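Local structure of capsid (Human calicivirus NLV/Boxer/2001/US, 4RDL) at residues Leu172-Trp186 against Tyr216-Pro230. The protein forms the norovirus capsid, whose protruding (P) domain, the part present here, binds histo-blood group antigens such as the Lewis y tetrasaccharide. Numbering follows the deposited sequence.
With GAL (beta-D-galactopyranose), chain C; FUC (alpha-L-fucopyranose), chain B.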
loop_
_atom_site.group_PDB
_atom_site.type_symbol
_atom_site.label_atom_id
_atom_site.label_comp_id
_atom_site.label_asym_id
_atom_site.label_seq_id
_atom_site.Cartn_x
_atom_site.Cartn_y
_atom_site.Cartn_z
ATOM N N LEU A 172 10.674 -2.326 4.158
ATOM C CA LEU A 172 11.557 -3.257 3.476
ATOM C C LEU A 172 11.952 -2.722 2.102
ATOM O O LEU A 172 11.134 -2.669 1.187
ATOM C CB LEU A 172 10.866 -4.616 3.341
ATOM C CG LEU A 172 11.743 -5.712 2.733
ATOM C CD1 LEU A 172 12.964 -5.989 3.612
ATOM C CD2 LEU A 172 10.922 -6.980 2.527
ATOM N N THR A 173 13.212 -2.332 1.952
ATOM C CA THR A 173 13.685 -1.778 0.680
ATOM C C THR A 173 14.153 -2.873 -0.271
ATOM O O THR A 173 13.809 -2.873 -1.458
ATOM C CB THR A 173 14.810 -0.761 0.905
ATOM O OG1 THR A 173 14.308 0.273 1.758
ATOM C CG2 THR A 173 15.282 -0.142 -0.407
ATOM N N TRP A 174 14.945 -3.801 0.247
ATOM C CA TRP A 174 15.372 -4.948 -0.536
ATOM C C TRP A 174 15.804 -6.091 0.386
ATOM O O TRP A 174 15.910 -5.911 1.609
ATOM C CB TRP A 174 16.457 -4.570 -1.565
ATOM C CG TRP A 174 17.780 -4.095 -1.002
ATOM C CD1 TRP A 174 18.043 -2.890 -0.407
ATOM C CD2 TRP A 174 19.023 -4.804 -1.041
ATOM N NE1 TRP A 174 19.372 -2.822 -0.045
ATOM C CE2 TRP A 174 19.999 -3.981 -0.435
ATOM C CE3 TRP A 174 19.409 -6.060 -1.528
ATOM C CZ2 TRP A 174 21.332 -4.372 -0.298
ATOM C CZ3 TRP A 174 20.735 -6.442 -1.403
ATOM C CH2 TRP A 174 21.679 -5.603 -0.783
ATOM N N VAL A 175 16.018 -7.266 -0.201
ATOM C CA VAL A 175 16.333 -8.480 0.534
ATOM C C VAL A 175 17.513 -9.168 -0.137
ATOM O O VAL A 175 17.609 -9.184 -1.366
ATOM C CB VAL A 175 15.119 -9.451 0.554
ATOM C CG1 VAL A 175 15.472 -10.755 1.270
ATOM C CG2 VAL A 175 13.906 -8.785 1.197
ATOM N N SER A 176 18.416 -9.710 0.670
ATOM C CA SER A 176 19.479 -10.557 0.141
ATOM C C SER A 176 19.636 -11.824 0.982
ATOM O O SER A 176 19.079 -11.929 2.083
ATOM C CB SER A 176 20.805 -9.795 0.070
ATOM O OG SER A 176 21.215 -9.397 1.362
ATOM N N ASN A 177 20.386 -12.789 0.458
ATOM C CA ASN A 177 20.593 -14.037 1.180
ATOM C C ASN A 177 21.488 -13.874 2.399
ATOM O O ASN A 177 22.356 -12.997 2.455
ATOM C CB ASN A 177 21.177 -15.109 0.258
ATOM C CG ASN A 177 22.590 -14.785 -0.188
ATOM O OD1 ASN A 177 22.806 -13.846 -0.949
ATOM N ND2 ASN A 177 23.560 -15.578 0.270
ATOM N N ARG A 178 21.256 -14.731 3.384
ATOM C CA ARG A 178 22.178 -14.909 4.494
ATOM C C ARG A 178 23.439 -15.575 3.968
ATOM O O ARG A 178 23.360 -16.513 3.175
ATOM C CB ARG A 178 21.520 -15.809 5.538
ATOM C CG ARG A 178 22.425 -16.283 6.636
ATOM C CD ARG A 178 21.685 -17.255 7.527
ATOM N NE ARG A 178 22.507 -17.642 8.663
ATOM C CZ ARG A 178 22.083 -18.375 9.684
ATOM N NH1 ARG A 178 20.831 -18.809 9.712
ATOM N NH2 ARG A 178 22.914 -18.670 10.677
ATOM N N THR A 179 24.595 -15.089 4.398
ATOM C CA THR A 179 25.848 -15.727 4.020
ATOM C C THR A 179 25.787 -17.226 4.284
ATOM O O THR A 179 25.408 -17.659 5.370
ATOM C CB THR A 179 27.035 -15.134 4.787
ATOM O OG1 THR A 179 27.147 -13.739 4.482
ATOM C CG2 THR A 179 28.330 -15.843 4.395
ATOM N N GLY A 180 26.162 -18.016 3.282
ATOM C CA GLY A 180 26.177 -19.461 3.420
ATOM C C GLY A 180 24.860 -20.133 3.076
ATOM O O GLY A 180 24.765 -21.357 3.109
ATOM N N ALA A 181 23.845 -19.339 2.749
ATOM C CA ALA A 181 22.532 -19.883 2.424
ATOM C C ALA A 181 22.007 -19.305 1.119
ATOM O O ALA A 181 22.457 -18.251 0.671
ATOM C CB ALA A 181 21.547 -19.597 3.555
ATOM N N THR A 182 21.052 -19.996 0.504
ATOM C CA THR A 182 20.340 -19.423 -0.633
ATOM C C THR A 182 19.153 -18.623 -0.109
ATOM O O THR A 182 18.697 -18.837 1.019
ATOM C CB THR A 182 19.833 -20.501 -1.595
ATOM O OG1 THR A 182 18.925 -21.369 -0.906
ATOM C CG2 THR A 182 20.998 -21.314 -2.131
ATOM N N LEU A 183 18.664 -17.694 -0.919
ATOM C CA LEU A 183 17.474 -16.935 -0.558
ATOM C C LEU A 183 16.238 -17.781 -0.820
ATOM O O LEU A 183 15.948 -18.140 -1.967
ATOM C CB LEU A 183 17.412 -15.620 -1.335
ATOM C CG LEU A 183 16.221 -14.708 -1.025
ATOM C CD1 LEU A 183 16.161 -14.346 0.465
ATOM C CD2 LEU A 183 16.284 -13.450 -1.880
ATOM N N ASN A 184 15.531 -18.123 0.250
ATOM C CA ASN A 184 14.367 -19.001 0.169
ATOM C C ASN A 184 13.100 -18.231 0.516
ATOM O O ASN A 184 12.837 -17.933 1.686
ATOM C CB ASN A 184 14.552 -20.192 1.115
ATOM C CG ASN A 184 13.353 -21.119 1.141
ATOM O OD1 ASN A 184 12.406 -20.956 0.376
ATOM N ND2 ASN A 184 13.395 -22.111 2.027
ATOM N N LEU A 185 12.321 -17.897 -0.509
ATOM C CA LEU A 185 11.123 -17.085 -0.326
ATOM C C LEU A 185 9.949 -17.855 0.288
ATOM O O LEU A 185 8.881 -17.279 0.524
ATOM C CB LEU A 185 10.722 -16.419 -1.645
ATOM C CG LEU A 185 11.809 -15.547 -2.280
ATOM C CD1 LEU A 185 11.245 -14.823 -3.498
ATOM C CD2 LEU A 185 12.375 -14.548 -1.273
ATOM N N TRP A 186 10.163 -19.143 0.551
ATOM C CA TRP A 186 9.184 -19.995 1.226
ATOM C C TRP A 186 9.564 -20.291 2.686
ATOM O O TRP A 186 8.802 -20.932 3.411
ATOM C CB TRP A 186 9.011 -21.317 0.467
ATOM C CG TRP A 186 7.993 -21.272 -0.657
ATOM C CD1 TRP A 186 6.704 -21.731 -0.623
ATOM C CD2 TRP A 186 8.197 -20.754 -1.977
ATOM N NE1 TRP A 186 6.095 -21.528 -1.839
ATOM C CE2 TRP A 186 6.988 -20.929 -2.686
ATOM C CE3 TRP A 186 9.284 -20.162 -2.630
ATOM C CZ2 TRP A 186 6.837 -20.533 -4.012
ATOM C CZ3 TRP A 186 9.129 -19.764 -3.938
ATOM C CH2 TRP A 186 7.911 -19.952 -4.619
ATOM N N TYR A 216 0.230 -18.922 -7.219
ATOM C CA TYR A 216 0.959 -17.801 -6.620
ATOM C C TYR A 216 0.826 -16.564 -7.482
ATOM O O TYR A 216 0.958 -16.624 -8.708
ATOM C CB TYR A 216 2.436 -18.156 -6.446
ATOM C CG TYR A 216 2.622 -19.340 -5.545
ATOM C CD1 TYR A 216 2.548 -19.195 -4.167
ATOM C CD2 TYR A 216 2.816 -20.613 -6.069
ATOM C CE1 TYR A 216 2.697 -20.271 -3.332
ATOM C CE2 TYR A 216 2.971 -21.700 -5.241
ATOM C CZ TYR A 216 2.914 -21.520 -3.871
ATOM O OH TYR A 216 3.068 -22.595 -3.026
ATOM N N PHE A 217 0.527 -15.449 -6.832
ATOM C CA PHE A 217 0.550 -14.157 -7.483
ATOM C C PHE A 217 1.940 -13.592 -7.299
ATOM O O PHE A 217 2.482 -13.627 -6.195
ATOM C CB PHE A 217 -0.534 -13.272 -6.872
ATOM C CG PHE A 217 -1.900 -13.865 -7.017
ATOM C CD1 PHE A 217 -2.639 -13.641 -8.168
ATOM C CD2 PHE A 217 -2.414 -14.702 -6.039
ATOM C CE1 PHE A 217 -3.877 -14.230 -8.330
ATOM C CE2 PHE A 217 -3.653 -15.296 -6.194
ATOM C CZ PHE A 217 -4.388 -15.054 -7.334
ATOM N N THR A 218 2.521 -13.083 -8.383
ATOM C CA THR A 218 3.920 -12.670 -8.384
ATOM C C THR A 218 4.082 -11.178 -8.550
ATOM O O THR A 218 3.270 -10.507 -9.197
ATOM C CB THR A 218 4.703 -13.338 -9.540
ATOM O OG1 THR A 218 4.162 -12.910 -10.798
ATOM C CG2 THR A 218 4.627 -14.863 -9.438
ATOM N N SER A 219 5.165 -10.663 -7.959
ATOM C CA SER A 219 5.637 -9.313 -8.237
ATOM C C SER A 219 7.137 -9.330 -8.440
ATOM O O SER A 219 7.867 -10.028 -7.727
ATOM C CB SER A 219 5.327 -8.364 -7.071
ATOM O OG SER A 219 3.934 -8.265 -6.845
ATOM N N THR A 220 7.601 -8.529 -9.389
ATOM C CA THR A 220 9.029 -8.284 -9.507
ATOM C C THR A 220 9.438 -7.310 -8.405
ATOM O O THR A 220 8.834 -6.251 -8.236
ATOM C CB THR A 220 9.388 -7.732 -10.888
ATOM O OG1 THR A 220 9.075 -8.727 -11.875
ATOM C CG2 THR A 220 10.866 -7.417 -10.961
ATOM N N PHE A 221 10.448 -7.699 -7.640
ATOM C CA PHE A 221 10.831 -6.980 -6.432
ATOM C C PHE A 221 12.291 -7.327 -6.163
ATOM O O PHE A 221 12.745 -8.411 -6.527
ATOM C CB PHE A 221 9.944 -7.440 -5.268
ATOM C CG PHE A 221 10.292 -6.808 -3.948
ATOM C CD1 PHE A 221 9.675 -5.636 -3.538
ATOM C CD2 PHE A 221 11.229 -7.393 -3.118
ATOM C CE1 PHE A 221 10.005 -5.053 -2.326
ATOM C CE2 PHE A 221 11.560 -6.824 -1.905
ATOM C CZ PHE A 221 10.949 -5.648 -1.510
ATOM N N PRO A 222 13.042 -6.408 -5.538
ATOM C CA PRO A 222 14.472 -6.660 -5.288
ATOM C C PRO A 222 14.756 -7.647 -4.141
ATOM O O PRO A 222 15.459 -7.313 -3.177
ATOM C CB PRO A 222 15.019 -5.265 -4.956
ATOM C CG PRO A 222 13.838 -4.559 -4.359
ATOM C CD PRO A 222 12.667 -5.022 -5.208
ATOM N N THR A 223 14.195 -8.847 -4.253
ATOM C CA THR A 223 14.695 -10.005 -3.525
ATOM C C THR A 223 15.863 -10.520 -4.370
ATOM O O THR A 223 15.690 -11.317 -5.309
ATOM C CB THR A 223 13.607 -11.087 -3.335
ATOM O OG1 THR A 223 12.737 -11.086 -4.469
ATOM C CG2 THR A 223 12.771 -10.824 -2.065
ATOM N N VAL A 224 17.052 -10.010 -4.073
ATOM C CA VAL A 224 18.206 -10.213 -4.941
ATOM C C VAL A 224 18.598 -11.687 -4.991
ATOM O O VAL A 224 18.709 -12.345 -3.955
ATOM C CB VAL A 224 19.368 -9.303 -4.504
ATOM C CG1 VAL A 224 20.638 -9.598 -5.293
ATOM C CG2 VAL A 224 18.959 -7.842 -4.665
ATOM N N SER A 225 18.792 -12.177 -6.219
ATOM C CA SER A 225 19.003 -13.595 -6.577
ATOM C C SER A 225 17.718 -14.369 -6.906
ATOM O O SER A 225 17.772 -15.449 -7.499
ATOM C CB SER A 225 19.883 -14.366 -5.575
ATOM O OG SER A 225 19.134 -14.867 -4.478
ATOM N N ASN A 226 16.566 -13.808 -6.537
ATOM C CA ASN A 226 15.274 -14.373 -6.924
ATOM C C ASN A 226 14.210 -13.288 -6.887
ATOM O O ASN A 226 13.392 -13.241 -5.965
ATOM C CB ASN A 226 14.873 -15.526 -6.004
ATOM C CG ASN A 226 13.770 -16.383 -6.600
ATOM O OD1 ASN A 226 13.029 -15.936 -7.475
ATOM N ND2 ASN A 226 13.659 -17.620 -6.133
ATOM N N PRO A 227 14.230 -12.398 -7.889
ATOM C CA PRO A 227 13.437 -11.166 -7.839
ATOM C C PRO A 227 11.988 -11.364 -8.279
ATOM O O PRO A 227 11.431 -10.540 -9.004
ATOM C CB PRO A 227 14.184 -10.237 -8.799
ATOM C CG PRO A 227 14.788 -11.174 -9.805
ATOM C CD PRO A 227 15.180 -12.406 -9.015
ATOM N N LYS A 228 11.381 -12.449 -7.816
ATOM C CA LYS A 228 9.986 -12.730 -8.117
ATOM C C LYS A 228 9.328 -13.200 -6.826
ATOM O O LYS A 228 9.508 -14.343 -6.410
ATOM C CB LYS A 228 9.878 -13.797 -9.220
ATOM C CG LYS A 228 8.443 -14.140 -9.642
ATOM C CD LYS A 228 8.403 -15.189 -10.759
ATOM C CE LYS A 228 8.958 -14.643 -12.065
ATOM N NZ LYS A 228 7.987 -13.770 -12.793
ATOM N N VAL A 229 8.589 -12.301 -6.179
ATOM C CA VAL A 229 7.983 -12.604 -4.885
ATOM C C VAL A 229 6.607 -13.234 -5.067
ATOM O O VAL A 229 5.719 -12.629 -5.663
ATOM C CB VAL A 229 7.848 -11.340 -4.014
ATOM C CG1 VAL A 229 7.032 -11.637 -2.745
ATOM C CG2 VAL A 229 9.226 -10.786 -3.665
ATOM N N PRO A 230 6.442 -14.472 -4.577
ATOM C CA PRO A 230 5.161 -15.182 -4.662
ATOM C C PRO A 230 4.311 -14.933 -3.416
ATOM O O PRO A 230 4.853 -14.858 -2.310
ATOM C CB PRO A 230 5.597 -16.641 -4.701
ATOM C CG PRO A 230 6.807 -16.658 -3.788
ATOM C CD PRO A 230 7.504 -15.317 -3.997
HETATM C C1 GAL C . 26.584 -9.195 1.223
HETATM C C2 GAL C . 25.310 -8.514 1.674
HETATM C C3 GAL C . 24.662 -9.236 2.797
HETATM C C4 GAL C . 24.467 -10.615 2.506
HETATM C C5 GAL C . 25.771 -11.241 2.131
HETATM C C6 GAL C . 25.690 -12.655 1.773
HETATM O O2 GAL C . 25.625 -7.179 2.060
HETATM O O3 GAL C . 23.425 -8.584 3.147
HETATM O O4 GAL C . 23.494 -10.762 1.422
HETATM O O5 GAL C . 26.371 -10.530 0.968
HETATM O O6 GAL C . 26.864 -13.288 1.565
HETATM C C1 FUC B . 26.833 -10.366 -3.168
HETATM C C2 FUC B . 26.230 -11.711 -3.476
HETATM C C3 FUC B . 25.240 -12.067 -2.443
HETATM C C4 FUC B . 24.216 -11.071 -2.311
HETATM C C5 FUC B . 24.783 -9.719 -2.080
HETATM C C6 FUC B . 23.761 -8.702 -2.134
HETATM O O2 FUC B . 27.255 -12.694 -3.545
HETATM O O3 FUC B . 24.671 -13.366 -2.729
HETATM O O4 FUC B . 23.388 -11.033 -3.496
HETATM O O5 FUC B . 25.846 -9.381 -3.085
HETATM O O HOH W 1 21.054 -12.195 -2.427
HETATM O O HOH W 2 19.728 -17.375 -3.484
HETATM O O HOH W 3 16.519 -18.614 -4.571
#
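Trp174 takes chi1 65°, its CG between the backbone N and the carbonyl carbon, and Val224 holds CG2 anti to its own carbonyl carbon; the two groups thereby meet, CG2 lying 3.6 Å from CE3 of Trp174. Further round the indole, C6 of one fucose comes to the ring edge, near its plane, while CG1 of Val224 faces O4 of this fucose. The backbones fix this pairing through a single beta bridge between Val175 and Thr223: Val175 N gives a nearly straight bond to Pro222 O (3.0 Å), and Val224 N donates to Val175 O (2.9 Å). Pro222, centre of an inverse gamma turn, presses its CB on that of Trp174.

Next to the bridge, Thr223 CG2 touches both CB of Val175 and CD2 of Leu185, and Leu183 CD2 reaches Thr223 CB. Thr223 OG1 is tied to Asn226 O across the type II turn. At the far end Pro230 CG sits over one face of the Trp186 six-membered ring, 3.9 Å from its centroid, while an edge of the same indole points at the face of Tyr216 in a T-shaped pair, planes at 81°; NE1 adds a weak bond to Tyr216 OH.

Water 1 joins Asn177 N, Val224 O and O4 of this fucose. Its O3 donates to Asn177 OD1 (2.6 Å), galactose O4 donates to Asn177 O, and Gly130 of the second subunit also binds this fucose. The end of strand 167-177 and the turn at Val224 thus build one wall of the histo-blood group antigen pocket at the norovirus P-dimer interface.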